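Local coordinates for protein beta-catenin homolog sys-1 (Caenorhabditis elegans, PDB 3C2G) that acts as a transcription coregulator in the Wnt signaling asymmetry pathway, binding the TCF factor POP-1 directly and activating or repressing target genes according to upstream Wnt signals, at residues N121-N126 and E167-T172; E159-L164 and F194-S199; N400-L405 and L458-T463; W412-N417 and R473-P478. All blocks are in the same frame, centred on the assembly; numbering follows the deposited sequence.

Interaction 1: residues N121-N126 and E167-T172; sequences NLISLN and EKLVGT
Thr172 makes the largest single contribution to this contact, pressing its methyl group CG2 against the turn that follows helix 115-122 and so joining that turn to helix 167-174 of the armadillo domain. CG2 lies anti to its own backbone N, 3.8 Å from Ile123 O and 4.0 Å from Ser124 CA. The same rotation sets OG1 (chi1 -75°) beside the backbone N, where it hydrogen-bonds to Lys168 O at 3.0 Å. Lys168 O therefore accepts from both Thr172 OG1 and Thr172 N, which come from opposite faces of its plane, and the rotation of the threonine is fixed. Ile123 CG1 meets Thr172 CG2 at 4.1 Å, and its CD1 runs on to Leu169 CD1, 4.3 Å away. At the margin the Lys168 chain stays extended as far as CE and turns only at its last torsion (chi4 149°). Asn121 ND2 rests 3.7 Å from Lys168 CE, while Lys168 NZ has a long, weak ion pair with Glu117. With the threonine hydroxyl engaged inside its own helix, side-chain packing is mainly apolar; the methyl also lies against Ile123 O, itself hydrogen-bonded to Tyr176 OH, and the amide and ammonium groups stay at the margin.

Interaction 2: residues E159-L164 and F194-S199; sequences EFAQHL and FRFIIS
The helical segment bearing Ala161 and Leu164 crosses the one bearing Phe196 and Ile197 at a signed angle of -103°, with the two short axes 9.6 Å apart at closest approach, so contact is limited to about one turn of each. Phe196 is the main probe. Its CG is anti to the backbone N (chi1 178°), and the ring reaches over to helix 154-164 with the CE2 corner leading. CE2 comes to 3.5 Å from Ala161 CA and 3.7 Å from Ala161 CB, an approach close to the backbone that the small alanine permits. The ring is flanked by two larger groups. Phe160 CD2 touches Phe196 CE2 at 3.8 Å, the two ring planes making 43° with centroids 5.9 Å apart, an oblique pairing. Leu164 CD1 reaches the edge of the Phe196 ring, near its plane, 3.9 Å from CE2. This same methyl stands over one face of Phe160, toward the rim, and so touches both rings. Nearer its backbone, Leu164 packs its CB on Ile197 CG2 at 3.8 Å. The side chains that meet are all apolar. Helix 134-150 backs them, with Phe144 touching both Phe160 and Leu164 and Ile148 touching Phe196. Ile197 also packs on Leu204 and Phe208 of helix 202-210, so this near-perpendicular crossing is one joint in the all-helical, superhelical armadillo domain, whose stack of helices continues to both sides along the chain.

Interaction 3: residues N400-L405 and L458-T463; sequences NCLRTL and LELRST
The Arg403 guanidinium and the Glu459 carboxylate come near each other obliquely, their planes 55° apart. Glu459 OE2 lies 4.1 Å from Arg403 NH1 but well out of the guanidinium plane, so the attraction is between charges alone, beyond a salt bridge. The guanidinium is steadied from its own helix: Arg403 NH2 donates to Asn400 OD1 at 2.8 Å, tilted 22° from that plane, and also bonds Ser350. A bend at chi3 turns the arginine chain back along its helix toward Asn400. Nearer the helix backbones the packing is largely apolar. Thr463 CG2 packs on Leu402 CB at 3.8 Å and on Arg403 N at 3.9 Å, and Leu402 CD1 meets Leu460 CD1 at 4.3 Å. Thr463 OG1 is bonded to Glu459 O at 2.7 Å. An alanine in place of Thr463 would probably open a gap beside Leu402 CB where the CG2 methyl sat, and leave Glu459 O without its second donor. The segment axes run in roughly the same direction, inclined by 30° and 9.9 Å apart. Glu459 OE2 forms a salt bridge with a basic side chain of the bound peptide; Asn400 packs on an aromatic and Arg403 on a basic side chain of it. Such gently inclined helices, presenting polar side chains to a ligand, are characteristic of the armadillo-domain groove through which beta-catenins bind TCF factors.

Interaction 4: residues W412-N417 and R473-P478; sequences WIPTPN and RTPFVP
Ile413 lies against Arg473 and Thr474. Its CB stands 4.2 Å from Arg473 O. CG2, anti to the backbone N, moves closer to that oxygen, at 3.7 Å, and at 4.0 Å also meets Arg473 NH2; the bend of the arginine at chi3 (71°) brings NE back toward this methyl, with the guanidinium oblique to it. CG1 lies 3.8 Å from both Arg473 O and Thr474 OG1, and the terminal CD1 of Ile413 stays near Thr474 OG1 at 4.0 Å. OG1 is itself hydrogen-bonded to Leu470 O, so the isoleucine covers a hydroxyl already engaged. An alanine at Ile413 would probably leave a gap over Thr474 and set the Arg473 guanidinium freer to turn, its CG2 support being lost. Next to this, Pro414 and Pro475 slide past each other in opposite directions, and Pro475 CD lies 3.5 Å from Trp412 O. Further along, Trp412 CB approaches the edge of the Phe476 ring, 4.3 Å from CE2, while Thr474 CG2 lies over one face of that ring, toward the rim. A type I turn from Thr474 to Val477 carries Pro475 and Phe476. The two loops follow helices 388-409 and 457-472 of the armadillo domain, linking each to the next helix, and helix 425-432 packs against the aromatic end: Trp412 touches Glu427 and Val431, and Phe476 touches Lys428 and Cys432.

Interactions 1 and 2 share one stack of helices: their segments alternate along the chain, and they touch where Leu169 CD2 meets Leu164 O at 3.2 Å. Interaction 2 is the buried one, its side chains all apolar, whereas interaction 1, about 15 Å away between centres, is partly buried and has polar groups at its margin. Interactions 3 and 4 lie on the opposite side of the chain's centre: interaction 3 joins helices 388-409 and 457-472 at a buried point, interaction 4 the loops that follow them. Charge accordingly gathers at interaction 3, beside the bound peptide, and prolines at the more exposed interaction 4.

Interaction 1: residues N121-N126 and E167-T172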
# COMPACT_ATOMS: atom_id res chain seq x y z
N ASN A 121 1.29 33.16 8.30
CA ASN A 121 1.85 33.69 9.54
C ASN A 121 0.97 33.47 10.77
O ASN A 121 1.48 33.32 11.87
CB ASN A 121 2.18 35.16 9.42
CG ASN A 121 3.34 35.55 10.31
OD1 ASN A 121 3.15 35.93 11.48
ND2 ASN A 121 4.55 35.39 9.79
N LEU A 122 -0.34 33.44 10.58
CA LEU A 122 -1.27 33.22 11.67
C LEU A 122 -1.28 31.78 12.24
O LEU A 122 -1.79 31.56 13.34
CB LEU A 122 -2.68 33.63 11.25
CG LEU A 122 -2.90 35.12 10.96
CD1 LEU A 122 -3.90 35.32 9.84
CD2 LEU A 122 -3.34 35.84 12.19
N ILE A 123 -0.72 30.82 11.50
CA ILE A 123 -0.59 29.45 12.03
C ILE A 123 0.83 29.12 12.48
O ILE A 123 1.16 27.96 12.71
CB ILE A 123 -1.09 28.36 11.05
CG1 ILE A 123 -0.38 28.48 9.69
CG2 ILE A 123 -2.61 28.40 10.95
CD1 ILE A 123 -0.67 27.34 8.77
N SER A 124 1.66 30.14 12.61
CA SER A 124 2.95 29.98 13.24
C SER A 124 2.79 29.35 14.62
O SER A 124 1.91 29.74 15.40
CB SER A 124 3.67 31.32 13.36
OG SER A 124 4.96 31.14 13.88
N LEU A 125 3.64 28.37 14.91
CA LEU A 125 3.58 27.57 16.13
C LEU A 125 3.63 28.43 17.39
O LEU A 125 2.86 28.21 18.32
CB LEU A 125 4.71 26.53 16.15
CG LEU A 125 5.05 25.85 17.47
CD1 LEU A 125 4.05 24.75 17.81
CD2 LEU A 125 6.46 25.32 17.44
N ASN A 126 4.54 29.41 17.41
CA ASN A 126 4.69 30.31 18.56
C ASN A 126 3.44 31.15 18.88
O ASN A 126 3.31 31.66 19.99
CB ASN A 126 5.93 31.20 18.39
CG ASN A 126 5.74 32.27 17.34
OD1 ASN A 126 4.74 33.00 17.33
ND2 ASN A 126 6.73 32.41 16.44
N GLU A 167 8.33 28.49 0.38
CA GLU A 167 9.19 28.11 1.50
C GLU A 167 8.59 28.44 2.88
O GLU A 167 8.58 27.58 3.77
CB GLU A 167 10.59 28.71 1.35
N LYS A 168 8.10 29.67 3.05
CA LYS A 168 7.58 30.15 4.35
C LYS A 168 6.51 29.23 4.92
O LYS A 168 6.52 28.93 6.12
CB LYS A 168 7.05 31.57 4.24
CG LYS A 168 6.70 32.24 5.57
CD LYS A 168 6.18 33.67 5.35
CE LYS A 168 6.18 34.51 6.64
NZ LYS A 168 6.40 35.98 6.36
N LEU A 169 5.60 28.78 4.07
CA LEU A 169 4.54 27.88 4.51
C LEU A 169 5.04 26.46 4.88
O LEU A 169 4.59 25.89 5.88
CB LEU A 169 3.41 27.83 3.48
CG LEU A 169 2.24 26.87 3.74
CD1 LEU A 169 1.63 27.03 5.13
CD2 LEU A 169 1.18 27.08 2.69
N VAL A 170 5.95 25.90 4.09
CA VAL A 170 6.40 24.53 4.38
C VAL A 170 7.30 24.53 5.62
O VAL A 170 7.21 23.62 6.46
CB VAL A 170 7.04 23.81 3.15
CG1 VAL A 170 5.98 23.53 2.10
CG2 VAL A 170 8.18 24.61 2.54
N GLY A 171 8.12 25.57 5.74
CA GLY A 171 8.84 25.86 6.98
C GLY A 171 7.91 25.93 8.18
O GLY A 171 8.10 25.22 9.17
N THR A 172 6.87 26.75 8.07
CA THR A 172 5.96 26.95 9.19
C THR A 172 5.31 25.63 9.62
O THR A 172 5.28 25.33 10.81
CB THR A 172 4.91 28.06 8.89
OG1 THR A 172 5.54 29.34 8.97
CG2 THR A 172 3.74 28.03 9.88

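Interaction 2: residues E159-L164 and F194-S199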
# COMPACT_ATOMS: atom_id res chain seq x y z
N GLU A 159 -4.87 24.94 -8.78
CA GLU A 159 -4.47 26.34 -8.57
C GLU A 159 -4.11 26.60 -7.11
O GLU A 159 -3.05 27.16 -6.81
CB GLU A 159 -5.59 27.29 -8.98
CG GLU A 159 -5.75 27.51 -10.46
CD GLU A 159 -6.69 28.67 -10.80
OE1 GLU A 159 -7.16 28.73 -11.96
OE2 GLU A 159 -6.97 29.52 -9.91
N PHE A 160 -5.01 26.19 -6.21
CA PHE A 160 -4.83 26.42 -4.79
C PHE A 160 -3.57 25.73 -4.30
O PHE A 160 -2.77 26.34 -3.58
CB PHE A 160 -6.06 25.97 -4.00
CG PHE A 160 -6.02 26.35 -2.55
CD1 PHE A 160 -5.73 27.66 -2.17
CD2 PHE A 160 -6.28 25.41 -1.56
CE1 PHE A 160 -5.68 28.02 -0.83
CE2 PHE A 160 -6.24 25.76 -0.21
CZ PHE A 160 -5.94 27.07 0.15
N ALA A 161 -3.38 24.48 -4.72
CA ALA A 161 -2.16 23.73 -4.42
C ALA A 161 -0.90 24.50 -4.82
O ALA A 161 0.02 24.61 -4.02
CB ALA A 161 -2.19 22.36 -5.09
N GLN A 162 -0.88 25.04 -6.03
CA GLN A 162 0.27 25.82 -6.48
C GLN A 162 0.55 27.05 -5.59
O GLN A 162 1.70 27.29 -5.23
CB GLN A 162 0.13 26.23 -7.95
CG GLN A 162 1.40 26.84 -8.55
CD GLN A 162 1.28 27.14 -10.04
OE1 GLN A 162 0.63 26.39 -10.79
NE2 GLN A 162 1.92 28.22 -10.49
N HIS A 163 -0.50 27.79 -5.24
CA HIS A 163 -0.38 28.96 -4.36
C HIS A 163 0.25 28.64 -3.00
O HIS A 163 0.91 29.49 -2.40
CB HIS A 163 -1.75 29.62 -4.13
CG HIS A 163 -2.42 30.10 -5.38
ND1 HIS A 163 -3.79 30.17 -5.51
CD2 HIS A 163 -1.90 30.55 -6.55
CE1 HIS A 163 -4.09 30.63 -6.71
NE2 HIS A 163 -2.97 30.87 -7.36
N LEU A 164 0.05 27.42 -2.52
CA LEU A 164 0.54 26.99 -1.22
C LEU A 164 2.02 26.60 -1.18
O LEU A 164 2.62 26.55 -0.11
CB LEU A 164 -0.30 25.83 -0.70
CG LEU A 164 -1.76 26.16 -0.43
CD1 LEU A 164 -2.47 24.95 0.11
CD2 LEU A 164 -1.89 27.34 0.54
N PHE A 194 -0.25 19.04 4.29
CA PHE A 194 0.86 18.23 3.77
C PHE A 194 0.38 17.23 2.73
O PHE A 194 0.91 17.16 1.63
CB PHE A 194 1.61 17.51 4.89
CG PHE A 194 2.76 18.29 5.44
CD1 PHE A 194 3.80 18.69 4.60
CD2 PHE A 194 2.81 18.62 6.78
CE1 PHE A 194 4.88 19.43 5.09
CE2 PHE A 194 3.89 19.36 7.28
CZ PHE A 194 4.92 19.76 6.44
N ARG A 195 -0.67 16.49 3.05
CA ARG A 195 -1.21 15.54 2.10
C ARG A 195 -1.54 16.24 0.79
O ARG A 195 -1.25 15.72 -0.29
CB ARG A 195 -2.44 14.86 2.68
CG ARG A 195 -3.07 13.82 1.76
CD ARG A 195 -4.29 13.18 2.41
NE ARG A 195 -4.83 12.10 1.58
CZ ARG A 195 -4.48 10.83 1.68
NH1 ARG A 195 -3.59 10.45 2.59
NH2 ARG A 195 -5.03 9.92 0.89
N PHE A 196 -2.14 17.43 0.90
CA PHE A 196 -2.67 18.15 -0.23
C PHE A 196 -1.58 18.70 -1.17
O PHE A 196 -1.71 18.59 -2.38
CB PHE A 196 -3.60 19.27 0.28
CG PHE A 196 -4.18 20.13 -0.81
CD1 PHE A 196 -5.20 19.65 -1.63
CD2 PHE A 196 -3.72 21.43 -1.00
CE1 PHE A 196 -5.75 20.45 -2.64
CE2 PHE A 196 -4.27 22.25 -2.00
CZ PHE A 196 -5.28 21.75 -2.82
N ILE A 197 -0.52 19.27 -0.61
CA ILE A 197 0.53 19.86 -1.44
C ILE A 197 1.48 18.80 -2.00
O ILE A 197 2.15 19.03 -3.02
CB ILE A 197 1.35 20.96 -0.69
CG1 ILE A 197 2.11 20.37 0.49
CG2 ILE A 197 0.45 22.12 -0.25
CD1 ILE A 197 3.03 21.36 1.17
N ILE A 198 1.54 17.66 -1.33
CA ILE A 198 2.42 16.56 -1.71
C ILE A 198 1.80 15.76 -2.84
O ILE A 198 2.50 15.18 -3.66
CB ILE A 198 2.68 15.65 -0.49
CG1 ILE A 198 3.82 16.21 0.35
CG2 ILE A 198 2.98 14.23 -0.90
CD1 ILE A 198 3.86 15.64 1.77
N SER A 199 0.48 15.73 -2.89
CA SER A 199 -0.24 14.88 -3.83
C SER A 199 0.21 15.10 -5.27
O SER A 199 0.09 16.21 -5.81
CB SER A 199 -1.74 15.08 -3.69
OG SER A 199 -2.44 14.20 -4.54

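Interaction 3: residues N400-L405 and L458-T463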
# COMPACT_ATOMS: atom_id res chain seq x y z
N ASN A 400 0.39 -14.94 -0.09
CA ASN A 400 1.51 -14.48 0.72
C ASN A 400 2.20 -15.60 1.49
O ASN A 400 3.43 -15.65 1.54
CB ASN A 400 1.07 -13.43 1.75
CG ASN A 400 0.70 -12.10 1.12
OD1 ASN A 400 1.15 -11.76 0.03
ND2 ASN A 400 -0.11 -11.33 1.84
N CYS A 401 1.42 -16.47 2.12
CA CYS A 401 1.99 -17.54 2.93
C CYS A 401 2.83 -18.52 2.10
O CYS A 401 3.96 -18.82 2.46
CB CYS A 401 0.91 -18.27 3.72
SG CYS A 401 0.14 -17.28 5.04
N LEU A 402 2.29 -18.95 0.97
CA LEU A 402 2.97 -19.87 0.08
C LEU A 402 4.20 -19.26 -0.57
O LEU A 402 5.19 -19.96 -0.83
CB LEU A 402 2.02 -20.39 -1.00
CG LEU A 402 0.80 -21.17 -0.52
CD1 LEU A 402 -0.09 -21.38 -1.71
CD2 LEU A 402 1.14 -22.52 0.14
N ARG A 403 4.14 -17.96 -0.84
CA ARG A 403 5.33 -17.27 -1.36
C ARG A 403 6.43 -17.25 -0.28
O ARG A 403 7.62 -17.39 -0.57
CB ARG A 403 4.97 -15.86 -1.82
CG ARG A 403 5.72 -15.40 -3.07
CD ARG A 403 5.27 -14.01 -3.60
NE ARG A 403 5.00 -13.06 -2.52
CZ ARG A 403 3.78 -12.62 -2.21
NH1 ARG A 403 2.73 -13.02 -2.93
NH2 ARG A 403 3.63 -11.78 -1.18
N THR A 404 6.04 -17.10 0.98
CA THR A 404 7.01 -17.17 2.06
C THR A 404 7.59 -18.58 2.16
O THR A 404 8.80 -18.74 2.31
CB THR A 404 6.40 -16.77 3.40
OG1 THR A 404 5.75 -15.50 3.25
CG2 THR A 404 7.47 -16.69 4.49
N LEU A 405 6.72 -19.59 2.06
CA LEU A 405 7.15 -20.98 2.07
C LEU A 405 8.20 -21.24 1.01
O LEU A 405 9.22 -21.84 1.29
CB LEU A 405 5.97 -21.95 1.88
CG LEU A 405 6.28 -23.47 1.91
CD1 LEU A 405 6.90 -23.89 3.22
CD2 LEU A 405 5.03 -24.34 1.63
N LEU A 458 -5.48 -15.95 -10.16
CA LEU A 458 -4.47 -16.37 -11.13
C LEU A 458 -3.09 -16.51 -10.49
O LEU A 458 -2.39 -17.50 -10.72
CB LEU A 458 -4.42 -15.39 -12.30
CG LEU A 458 -3.33 -15.60 -13.35
CD1 LEU A 458 -3.40 -17.02 -13.98
CD2 LEU A 458 -3.41 -14.52 -14.42
N GLU A 459 -2.72 -15.51 -9.70
CA GLU A 459 -1.41 -15.45 -9.08
C GLU A 459 -1.33 -16.48 -7.97
O GLU A 459 -0.26 -17.03 -7.72
CB GLU A 459 -1.15 -14.04 -8.54
CG GLU A 459 0.30 -13.81 -8.07
CD GLU A 459 0.58 -12.38 -7.62
OE1 GLU A 459 -0.02 -11.42 -8.17
OE2 GLU A 459 1.44 -12.21 -6.72
N LEU A 460 -2.46 -16.75 -7.32
CA LEU A 460 -2.55 -17.79 -6.31
C LEU A 460 -2.30 -19.19 -6.90
O LEU A 460 -1.56 -19.98 -6.32
CB LEU A 460 -3.90 -17.77 -5.60
CG LEU A 460 -4.12 -18.90 -4.59
CD1 LEU A 460 -3.08 -18.88 -3.46
CD2 LEU A 460 -5.51 -18.88 -4.01
N ARG A 461 -2.92 -19.49 -8.03
CA ARG A 461 -2.82 -20.82 -8.64
C ARG A 461 -1.43 -21.04 -9.20
O ARG A 461 -0.90 -22.14 -9.15
CB ARG A 461 -3.89 -21.00 -9.72
CG ARG A 461 -5.28 -20.99 -9.12
CD ARG A 461 -6.39 -21.18 -10.12
NE ARG A 461 -7.58 -21.58 -9.38
CZ ARG A 461 -8.79 -21.75 -9.89
NH1 ARG A 461 -9.02 -21.55 -11.19
NH2 ARG A 461 -9.78 -22.13 -9.09
N SER A 462 -0.82 -19.98 -9.71
CA SER A 462 0.54 -20.07 -10.18
C SER A 462 1.49 -20.37 -9.01
O SER A 462 2.39 -21.20 -9.14
CB SER A 462 0.92 -18.76 -10.86
OG SER A 462 2.19 -18.86 -11.45
N THR A 463 1.26 -19.71 -7.87
CA THR A 463 2.12 -19.84 -6.68
C THR A 463 1.96 -21.21 -6.03
O THR A 463 2.92 -21.78 -5.51
CB THR A 463 1.79 -18.73 -5.64
OG1 THR A 463 1.97 -17.45 -6.26
CG2 THR A 463 2.70 -18.80 -4.42

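Interaction 4: residues W412-N417 and R473-P478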
# COMPACT_ATOMS: atom_id res chain seq x y z
N TRP A 412 17.06 -25.92 0.77
CA TRP A 412 17.24 -27.34 0.99
C TRP A 412 17.18 -28.20 -0.26
O TRP A 412 17.30 -29.42 -0.17
CB TRP A 412 16.21 -27.84 2.00
CG TRP A 412 16.30 -27.12 3.27
CD1 TRP A 412 17.40 -26.99 4.06
CD2 TRP A 412 15.25 -26.40 3.92
NE1 TRP A 412 17.10 -26.24 5.16
CE2 TRP A 412 15.78 -25.87 5.11
CE3 TRP A 412 13.90 -26.16 3.62
CZ2 TRP A 412 15.02 -25.12 6.00
CZ3 TRP A 412 13.14 -25.42 4.51
CH2 TRP A 412 13.71 -24.90 5.69
N ILE A 413 16.99 -27.57 -1.41
CA ILE A 413 16.96 -28.30 -2.66
C ILE A 413 18.36 -28.27 -3.27
O ILE A 413 18.95 -27.20 -3.42
CB ILE A 413 15.87 -27.76 -3.61
CG1 ILE A 413 14.51 -27.85 -2.91
CG2 ILE A 413 15.84 -28.56 -4.91
CD1 ILE A 413 13.43 -26.98 -3.51
N PRO A 414 18.90 -29.47 -3.58
CA PRO A 414 20.25 -29.66 -4.13
C PRO A 414 20.54 -28.76 -5.32
O PRO A 414 19.94 -28.94 -6.38
CB PRO A 414 20.26 -31.13 -4.56
CG PRO A 414 18.83 -31.59 -4.49
CD PRO A 414 18.23 -30.77 -3.40
N THR A 415 21.44 -27.80 -5.13
CA THR A 415 21.90 -26.93 -6.21
C THR A 415 23.33 -27.34 -6.60
O THR A 415 24.22 -27.34 -5.74
CB THR A 415 21.86 -25.44 -5.81
N PRO A 416 23.54 -27.71 -7.88
CA PRO A 416 24.86 -28.08 -8.42
C PRO A 416 25.97 -27.11 -8.04
O PRO A 416 27.11 -27.53 -7.81
CB PRO A 416 24.63 -28.05 -9.94
CG PRO A 416 23.20 -28.42 -10.09
CD PRO A 416 22.49 -27.79 -8.92
N ASN A 417 25.62 -25.82 -7.96
CA ASN A 417 26.51 -24.76 -7.47
C ASN A 417 27.24 -25.12 -6.16
O ASN A 417 28.32 -24.60 -5.89
CB ASN A 417 25.75 -23.44 -7.31
N ARG A 473 10.55 -31.57 -4.56
CA ARG A 473 11.98 -31.63 -4.86
C ARG A 473 12.81 -31.56 -3.59
O ARG A 473 14.04 -31.55 -3.64
CB ARG A 473 12.38 -30.52 -5.81
CG ARG A 473 12.04 -30.80 -7.25
CD ARG A 473 12.14 -29.55 -8.09
NE ARG A 473 13.53 -29.13 -8.28
CZ ARG A 473 13.90 -27.91 -8.65
NH1 ARG A 473 12.99 -26.97 -8.88
NH2 ARG A 473 15.20 -27.63 -8.79
N THR A 474 12.13 -31.49 -2.45
CA THR A 474 12.78 -31.42 -1.15
C THR A 474 13.00 -32.84 -0.63
O THR A 474 12.03 -33.56 -0.40
CB THR A 474 11.91 -30.60 -0.17
OG1 THR A 474 11.83 -29.25 -0.64
CG2 THR A 474 12.50 -30.59 1.20
N PRO A 475 14.26 -33.23 -0.45
CA PRO A 475 14.69 -34.61 -0.15
C PRO A 475 13.99 -35.26 1.04
O PRO A 475 13.55 -36.40 0.94
CB PRO A 475 16.19 -34.46 0.13
CG PRO A 475 16.59 -33.26 -0.63
CD PRO A 475 15.42 -32.32 -0.52
N PHE A 476 13.87 -34.54 2.16
CA PHE A 476 13.26 -35.12 3.36
C PHE A 476 11.73 -35.15 3.34
O PHE A 476 11.12 -35.69 4.26
CB PHE A 476 13.73 -34.40 4.61
CG PHE A 476 13.31 -32.96 4.67
CD1 PHE A 476 12.06 -32.60 5.15
CD2 PHE A 476 14.18 -31.96 4.25
CE1 PHE A 476 11.68 -31.26 5.21
CE2 PHE A 476 13.81 -30.62 4.31
CZ PHE A 476 12.56 -30.27 4.79
N VAL A 477 11.10 -34.57 2.33
CA VAL A 477 9.65 -34.58 2.29
C VAL A 477 9.14 -35.93 1.77
O VAL A 477 9.46 -36.31 0.65
CB VAL A 477 9.06 -33.39 1.48
CG1 VAL A 477 7.58 -33.59 1.24
CG2 VAL A 477 9.29 -32.09 2.22
N PRO A 478 8.36 -36.66 2.60
CA PRO A 478 7.76 -37.93 2.16
C PRO A 478 6.76 -37.69 1.03
O PRO A 478 5.89 -36.84 1.15
CB PRO A 478 7.06 -38.45 3.42
CG PRO A 478 6.88 -37.28 4.29
CD PRO A 478 8.00 -36.33 3.99